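Local coordinates for N-acetylglucosamine-specific lectin (Saxidomus purpuratus, PDB 6M5M), which binds N-acetyl-D-glucosamine beside a calcium ion, as a lectin of the C-type family, at residues P118-G123 with D139-V144; H85-G90 with I133-N138. All coordinates share one frame; numbering follows the deposited sequence.

Following the chain from the N terminus, the first segment of either contact is 85-90, at the start of strand 86-94; the chain then passes through strand 99-102 and a long loop, and reaches 118-123. Strand 124-130 then turns back into 133-138, which closes contact 2, and the chain runs directly on into 139-144, which closes contact 1. The two closures therefore cross rather than nest. Contact 2 packs two strands of one sheet across the strand between them; contact 1 ties the long loop to the end of strand 136-140 through calcium. They meet where His-140 CB packs on Trp-88 CH2, and both reach the sugar, whose acetamido methyl lies between the rings of Tyr-86 and His-140.

Contact 1 (P118-G123 with D139-V144); sequences PDADEG and DHQDCV. With CA (calcium ion), chain E; NAG (2-acetamido-2-deoxy-beta-D-glucopyranose), chain D.
Asp-139 reaches from strand 136-140 to the loop at Pro-118, Asp-119 and Ala-120. Its CB packs at 3.9 Å on CB of Pro-118, a proline preceded by a cis peptide bond. From CG, turned between backbone N and carbonyl carbon (chi1 62°), OD1 faces the backbone N of Asp-119 as hydrogen-bond acceptor, although its modelled place is less certain. OD2 binds calcium at 2.4 Å and accepts from Gln-141 NE2 on its anti lone pair. The carboxylates of Asp-119 and Asp-139 stand nearly perpendicular, 82° between planes, and calcium bridges Asp-119 OD1 with Asp-139 OD2. Gln-141, bent at chi2, gives OE1 to the same ion at 2.4 Å, while its NE2 donates to Asp-121 O at 2.9 Å from above the carbonyl plane. Asp-139 O and three waters complete the calcium shell. Two of these waters link it to O3 and O4 of the sugar, so the hydroxyls reach this C-type lectin calcium site indirectly. His-140 ND1 meets NAG O3 in the ring plane at 2.8 Å, and the methyl C8 covers one face of the imidazole. Behind the site, Tyr-100 of strand 99-102 backs Pro-118, Asp-139 and Gln-141, and the disulfide Cys-143–Cys-124 joins 139-144 to the start of strand 124-130.

Contact 2 (H85-G90 with I133-N138); sequences HYYWIG and IVWQWN. With NAG (2-acetamido-2-deoxy-beta-D-glucopyranose), chain D.
Tyr-86 and Ile-89 lie level with Trp-135 and Trp-137, CA to CA 8.0 and 8.9 Å respectively; strands 86-94 and 136-140 run parallel, with 124-130 between them, so the two backbones do not meet, and side chains from 133-138 reach across to the side chains and backbone of 85-90. Trp-135 sits at a G1 beta bulge with Gln-136, against strand 124-130, with a left-handed backbone conformation, and its CG lies anti to the carbonyl carbon (chi1 -75°), which sends the indole towards strand 86-94. There CH2 reaches the carbonyl carbon of His-85 at 3.7 Å, and CZ3 touches Tyr-87 CD1 at 3.7 Å. The phenol offers its edge, and the two ring planes meet obliquely at 62°. Further along, Ile-89 CD1 makes a CH-pi contact over the five-membered ring of Trp-137, 4.2 Å from its centroid and 24° off the normal. Trp-137 NE1 is satisfied by Tyr-127 OH. On the sugar side, Asn-138 ND2 donates to NAG O3 at 2.9 Å, while its OD1 accepts from Arg-117 NE, which helps to fix the amide's rotation. Tyr-86 covers the methyl C8 of the sugar with one ring face, C8 lying 3.8 Å above its centre; its OH bonds to Lys-147 O. Ile-78 of helix 68-78 packs on both Tyr-87 and Trp-135, and Pro-149 and Ile-151 of strand 148-154 also touch Tyr-87, joining this aromatic layer to the helix and the other sheet.

Contact 1 (P118-G123 with D139-V144)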
loop_
_atom_site.group_PDB
_atom_site.type_symbol
_atom_site.label_atom_id
_atom_site.label_comp_id
_atom_site.label_asym_id
_atom_site.label_seq_id
_atom_site.Cartn_x
_atom_site.Cartn_y
_atom_site.Cartn_z
ATOM N N PRO A 118 -17.842 -14.777 -13.672
ATOM C CA PRO A 118 -18.602 -14.146 -14.745
ATOM C C PRO A 118 -19.575 -15.135 -15.393
ATOM O O PRO A 118 -19.244 -16.272 -15.514
ATOM C CB PRO A 118 -17.497 -13.817 -15.741
ATOM C CG PRO A 118 -16.602 -14.997 -15.624
ATOM C CD PRO A 118 -16.548 -15.229 -14.137
ATOM N N ASP A 119 -20.751 -14.646 -15.776
ATOM C CA ASP A 119 -21.832 -15.518 -16.320
ATOM C C ASP A 119 -21.824 -15.509 -17.854
ATOM O O ASP A 119 -22.675 -16.198 -18.443
ATOM C CB ASP A 119 -23.198 -15.116 -15.763
ATOM C CG ASP A 119 -23.567 -13.660 -15.995
ATOM O OD1 ASP A 119 -23.014 -13.051 -16.915
ATOM O OD2 ASP A 119 -24.414 -13.163 -15.255
ATOM N N ALA A 120 -20.884 -14.791 -18.476
ATOM C CA ALA A 120 -20.747 -14.690 -19.945
ATOM C C ALA A 120 -19.439 -13.984 -20.307
ATOM O O ALA A 120 -18.922 -13.200 -19.492
ATOM C CB ALA A 120 -21.926 -13.951 -20.531
ATOM N N ASP A 121 -18.955 -14.232 -21.520
ATOM C CA ASP A 121 -17.682 -13.690 -22.060
ATOM C C ASP A 121 -17.924 -12.302 -22.676
ATOM O O ASP A 121 -19.064 -11.786 -22.610
ATOM C CB ASP A 121 -17.091 -14.694 -23.053
ATOM C CG ASP A 121 -17.116 -16.130 -22.543
ATOM O OD1 ASP A 121 -16.522 -16.405 -21.478
ATOM O OD2 ASP A 121 -17.752 -16.959 -23.199
ATOM N N GLU A 122 -16.877 -11.705 -23.252
ATOM C CA GLU A 122 -16.915 -10.381 -23.921
ATOM C C GLU A 122 -17.687 -9.357 -23.069
ATOM O O GLU A 122 -18.516 -8.595 -23.638
ATOM C CB GLU A 122 -17.522 -10.549 -25.313
ATOM C CG GLU A 122 -16.675 -11.434 -26.211
ATOM C CD GLU A 122 -17.433 -11.973 -27.415
ATOM O OE1 GLU A 122 -18.548 -12.512 -27.224
ATOM O OE2 GLU A 122 -16.912 -11.846 -28.535
ATOM N N GLY A 123 -17.421 -9.318 -21.757
ATOM C CA GLY A 123 -17.939 -8.255 -20.874
ATOM C C GLY A 123 -16.834 -7.365 -20.344
ATOM O O GLY A 123 -15.692 -7.527 -20.728
ATOM N N ASP A 139 -19.656 -9.232 -14.422
ATOM C CA ASP A 139 -19.398 -8.979 -15.858
ATOM C C ASP A 139 -20.693 -8.460 -16.480
ATOM O O ASP A 139 -21.759 -9.105 -16.247
ATOM C CB ASP A 139 -18.966 -10.264 -16.577
ATOM C CG ASP A 139 -20.032 -11.350 -16.558
ATOM O OD1 ASP A 139 -20.271 -11.913 -15.465
ATOM O OD2 ASP A 139 -20.648 -11.560 -17.624
ATOM N N HIS A 140 -20.593 -7.337 -17.184
ATOM C CA HIS A 140 -21.664 -6.674 -17.973
ATOM C C HIS A 140 -21.290 -6.773 -19.456
ATOM O O HIS A 140 -20.125 -6.509 -19.749
ATOM C CB HIS A 140 -21.829 -5.192 -17.535
ATOM C CG HIS A 140 -23.136 -4.625 -17.981
ATOM N ND1 HIS A 140 -24.348 -5.185 -17.528
ATOM C CD2 HIS A 140 -23.470 -3.645 -18.840
ATOM C CE1 HIS A 140 -25.340 -4.555 -18.103
ATOM N NE2 HIS A 140 -24.847 -3.578 -18.868
ATOM N N GLN A 141 -22.233 -7.040 -20.362
ATOM C CA GLN A 141 -21.906 -7.259 -21.802
ATOM C C GLN A 141 -22.167 -5.998 -22.640
ATOM O O GLN A 141 -22.017 -6.088 -23.867
ATOM C CB GLN A 141 -22.656 -8.483 -22.323
ATOM C CG GLN A 141 -21.928 -9.804 -22.072
ATOM C CD GLN A 141 -21.565 -10.028 -20.622
ATOM O OE1 GLN A 141 -22.416 -9.965 -19.738
ATOM N NE2 GLN A 141 -20.314 -10.359 -20.363
ATOM N N ASP A 142 -22.470 -4.853 -22.019
ATOM C CA ASP A 142 -22.515 -3.536 -22.712
ATOM C C ASP A 142 -21.423 -2.652 -22.121
ATOM O O ASP A 142 -21.630 -2.007 -21.014
ATOM C CB ASP A 142 -23.879 -2.840 -22.673
ATOM C CG ASP A 142 -23.931 -1.496 -23.398
ATOM O OD1 ASP A 142 -22.897 -1.039 -23.913
ATOM O OD2 ASP A 142 -25.011 -0.899 -23.448
ATOM N N CYS A 143 -20.292 -2.612 -22.827
ATOM C CA CYS A 143 -19.054 -1.935 -22.384
ATOM C C CYS A 143 -18.991 -0.514 -22.934
ATOM O O CYS A 143 -17.998 0.223 -22.664
ATOM C CB CYS A 143 -17.895 -2.873 -22.696
ATOM S SG CYS A 143 -18.058 -4.361 -21.663
ATOM N N VAL A 144 -20.041 -0.092 -23.640
ATOM C CA VAL A 144 -20.155 1.272 -24.225
ATOM C C VAL A 144 -21.257 2.137 -23.554
ATOM O O VAL A 144 -21.014 3.307 -23.254
ATOM C CB VAL A 144 -20.462 1.107 -25.722
ATOM C CG1 VAL A 144 -20.447 2.454 -26.411
ATOM C CG2 VAL A 144 -19.493 0.128 -26.373
HETATM CA CA CA E . -22.882 -10.658 -17.521
HETATM C C1 NAG D . -27.414 -6.134 -13.543
HETATM C C2 NAG D . -25.973 -5.809 -13.866
HETATM C C3 NAG D . -25.910 -6.966 -14.876
HETATM C C4 NAG D . -26.191 -8.234 -14.146
HETATM C C5 NAG D . -27.445 -8.198 -13.263
HETATM C C6 NAG D . -27.533 -9.485 -12.485
HETATM C C7 NAG D . -24.576 -3.894 -14.332
HETATM C C8 NAG D . -24.527 -2.605 -15.000
HETATM N N2 NAG D . -25.783 -4.499 -14.402
HETATM O O1 NAG D . -28.388 -5.195 -13.716
HETATM O O3 NAG D . -24.669 -7.107 -15.535
HETATM O O4 NAG D . -26.356 -9.365 -15.047
HETATM O O5 NAG D . -27.424 -6.998 -12.444
HETATM O O6 NAG D . -26.501 -9.491 -11.525
HETATM O O7 NAG D . -23.584 -4.347 -13.756
HETATM O O HOH W 1 -23.911 -10.507 -15.332
HETATM O O HOH W 2 -24.413 -8.790 -17.890
HETATM O O HOH W 3 -24.236 -11.849 -18.823
#

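Contact 2 (H85-G90 with I133-N138)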
loop_
_atom_site.group_PDB
_atom_site.type_symbol
_atom_site.label_atom_id
_atom_site.label_comp_id
_atom_site.label_asym_id
_atom_site.label_seq_id
_atom_site.Cartn_x
_atom_site.Cartn_y
_atom_site.Cartn_z
ATOM N N HIS A 85 -25.346 1.604 -7.296
ATOM C CA HIS A 85 -25.291 0.128 -7.174
ATOM C C HIS A 85 -24.196 -0.520 -8.040
ATOM O O HIS A 85 -24.098 -1.725 -7.948
ATOM C CB HIS A 85 -26.637 -0.463 -7.538
ATOM C CG HIS A 85 -27.667 -0.168 -6.510
ATOM N ND1 HIS A 85 -28.067 1.133 -6.229
ATOM C CD2 HIS A 85 -28.438 -0.986 -5.754
ATOM C CE1 HIS A 85 -29.005 1.102 -5.307
ATOM N NE2 HIS A 85 -29.270 -0.180 -5.007
ATOM N N TYR A 86 -23.435 0.227 -8.830
ATOM C CA TYR A 86 -22.302 -0.337 -9.629
ATOM C C TYR A 86 -21.257 0.716 -9.987
ATOM O O TYR A 86 -21.513 1.925 -10.230
ATOM C CB TYR A 86 -22.783 -1.078 -10.898
ATOM C CG TYR A 86 -23.597 -0.255 -11.864
ATOM C CD1 TYR A 86 -23.026 0.463 -12.906
ATOM C CD2 TYR A 86 -24.970 -0.214 -11.784
ATOM C CE1 TYR A 86 -23.770 1.187 -13.829
ATOM C CE2 TYR A 86 -25.730 0.500 -12.695
ATOM C CZ TYR A 86 -25.145 1.243 -13.710
ATOM O OH TYR A 86 -25.924 1.961 -14.582
ATOM N N TYR A 87 -20.008 0.262 -9.990
ATOM C CA TYR A 87 -18.819 1.069 -10.285
ATOM C C TYR A 87 -17.960 0.285 -11.274
ATOM O O TYR A 87 -17.680 -0.910 -11.012
ATOM C CB TYR A 87 -18.024 1.326 -9.008
ATOM C CG TYR A 87 -18.580 2.359 -8.058
ATOM C CD1 TYR A 87 -19.623 2.071 -7.198
ATOM C CD2 TYR A 87 -17.952 3.580 -7.908
ATOM C CE1 TYR A 87 -20.060 3.003 -6.259
ATOM C CE2 TYR A 87 -18.388 4.532 -6.987
ATOM C CZ TYR A 87 -19.446 4.230 -6.139
ATOM O OH TYR A 87 -19.914 5.135 -5.210
ATOM N N TRP A 88 -17.549 0.941 -12.353
ATOM C CA TRP A 88 -16.648 0.339 -13.366
ATOM C C TRP A 88 -15.228 0.184 -12.816
ATOM O O TRP A 88 -14.638 1.146 -12.276
ATOM C CB TRP A 88 -16.700 1.147 -14.659
ATOM C CG TRP A 88 -18.032 1.135 -15.328
ATOM C CD1 TRP A 88 -18.754 2.205 -15.736
ATOM C CD2 TRP A 88 -18.742 -0.011 -15.793
ATOM N NE1 TRP A 88 -19.877 1.815 -16.382
ATOM C CE2 TRP A 88 -19.911 0.458 -16.416
ATOM C CE3 TRP A 88 -18.523 -1.380 -15.696
ATOM C CZ2 TRP A 88 -20.834 -0.424 -16.967
ATOM C CZ3 TRP A 88 -19.405 -2.247 -16.279
ATOM C CH2 TRP A 88 -20.550 -1.771 -16.903
ATOM N N ILE A 89 -14.612 -0.972 -13.118
ATOM C CA ILE A 89 -13.192 -1.221 -12.746
ATOM C C ILE A 89 -12.406 -1.763 -13.957
ATOM O O ILE A 89 -13.014 -1.988 -14.992
ATOM C CB ILE A 89 -13.098 -2.137 -11.534
ATOM C CG1 ILE A 89 -13.743 -3.491 -11.780
ATOM C CG2 ILE A 89 -13.695 -1.421 -10.334
ATOM C CD1 ILE A 89 -13.405 -4.468 -10.729
ATOM N N GLY A 90 -11.091 -1.895 -13.801
ATOM C CA GLY A 90 -10.184 -2.114 -14.944
ATOM C C GLY A 90 -9.984 -3.583 -15.261
ATOM O O GLY A 90 -8.824 -4.011 -15.371
ATOM N N ILE A 133 -25.074 -10.305 -5.151
ATOM C CA ILE A 133 -23.742 -9.666 -5.345
ATOM C C ILE A 133 -23.701 -8.436 -4.439
ATOM O O ILE A 133 -24.261 -7.401 -4.809
ATOM C CB ILE A 133 -23.452 -9.405 -6.838
ATOM C CG1 ILE A 133 -23.635 -10.694 -7.659
ATOM C CG2 ILE A 133 -22.057 -8.808 -7.028
ATOM C CD1 ILE A 133 -24.671 -10.619 -8.761
ATOM N N VAL A 134 -23.105 -8.609 -3.265
ATOM C CA VAL A 134 -22.986 -7.574 -2.204
ATOM C C VAL A 134 -21.625 -6.917 -2.369
ATOM O O VAL A 134 -20.728 -7.220 -1.560
ATOM C CB VAL A 134 -23.156 -8.174 -0.795
ATOM C CG1 VAL A 134 -23.004 -7.106 0.283
ATOM C CG2 VAL A 134 -24.488 -8.883 -0.682
ATOM N N TRP A 135 -21.506 -6.045 -3.371
ATOM C CA TRP A 135 -20.292 -5.262 -3.695
ATOM C C TRP A 135 -19.149 -6.243 -3.980
ATOM O O TRP A 135 -18.056 -6.138 -3.340
ATOM C CB TRP A 135 -19.951 -4.249 -2.598
ATOM C CG TRP A 135 -20.820 -3.040 -2.538
ATOM C CD1 TRP A 135 -21.513 -2.624 -1.440
ATOM C CD2 TRP A 135 -21.110 -2.093 -3.580
ATOM N NE1 TRP A 135 -22.210 -1.488 -1.724
ATOM C CE2 TRP A 135 -21.982 -1.132 -3.027
ATOM C CE3 TRP A 135 -20.749 -1.969 -4.924
ATOM C CZ2 TRP A 135 -22.480 -0.059 -3.761
ATOM C CZ3 TRP A 135 -21.250 -0.911 -5.653
ATOM C CH2 TRP A 135 -22.091 0.040 -5.079
ATOM N N GLN A 136 -19.413 -7.177 -4.902
ATOM C CA GLN A 136 -18.373 -8.014 -5.536
ATOM C C GLN A 136 -18.340 -7.744 -7.052
ATOM O O GLN A 136 -19.090 -6.886 -7.545
ATOM C CB GLN A 136 -18.661 -9.476 -5.200
ATOM C CG GLN A 136 -18.474 -9.768 -3.721
ATOM C CD GLN A 136 -19.137 -11.059 -3.328
ATOM O OE1 GLN A 136 -20.357 -11.207 -3.386
ATOM N NE2 GLN A 136 -18.318 -11.998 -2.907
ATOM N N TRP A 137 -17.467 -8.441 -7.768
ATOM C CA TRP A 137 -17.279 -8.275 -9.235
ATOM C C TRP A 137 -18.426 -8.938 -10.002
ATOM O O TRP A 137 -18.847 -10.051 -9.635
ATOM C CB TRP A 137 -15.935 -8.856 -9.665
ATOM C CG TRP A 137 -14.759 -8.336 -8.913
ATOM C CD1 TRP A 137 -14.686 -7.199 -8.174
ATOM C CD2 TRP A 137 -13.441 -8.918 -8.883
ATOM N NE1 TRP A 137 -13.428 -7.065 -7.646
ATOM C CE2 TRP A 137 -12.640 -8.092 -8.066
ATOM C CE3 TRP A 137 -12.859 -10.057 -9.460
ATOM C CZ2 TRP A 137 -11.302 -8.366 -7.789
ATOM C CZ3 TRP A 137 -11.527 -10.321 -9.202
ATOM C CH2 TRP A 137 -10.758 -9.475 -8.388
ATOM N N ASN A 138 -18.922 -8.251 -11.035
ATOM C CA ASN A 138 -19.855 -8.801 -12.046
ATOM C C ASN A 138 -19.284 -8.445 -13.419
ATOM O O ASN A 138 -18.470 -7.539 -13.508
ATOM C CB ASN A 138 -21.269 -8.269 -11.798
ATOM C CG ASN A 138 -22.239 -8.487 -12.935
ATOM O OD1 ASN A 138 -22.796 -9.579 -13.074
ATOM N ND2 ASN A 138 -22.456 -7.452 -13.738
HETATM C C1 NAG D . -27.414 -6.134 -13.543
HETATM C C2 NAG D . -25.973 -5.809 -13.866
HETATM C C3 NAG D . -25.910 -6.966 -14.876
HETATM C C4 NAG D . -26.191 -8.234 -14.146
HETATM C C5 NAG D . -27.445 -8.198 -13.263
HETATM C C6 NAG D . -27.533 -9.485 -12.485
HETATM C C7 NAG D . -24.576 -3.894 -14.332
HETATM C C8 NAG D . -24.527 -2.605 -15.000
HETATM N N2 NAG D . -25.783 -4.499 -14.402
HETATM O O1 NAG D . -28.388 -5.195 -13.716
HETATM O O3 NAG D . -24.669 -7.107 -15.535
HETATM O O4 NAG D . -26.356 -9.365 -15.047
HETATM O O5 NAG D . -27.424 -6.998 -12.444
HETATM O O6 NAG D . -26.501 -9.491 -11.525
HETATM O O7 NAG D . -23.584 -4.347 -13.756
#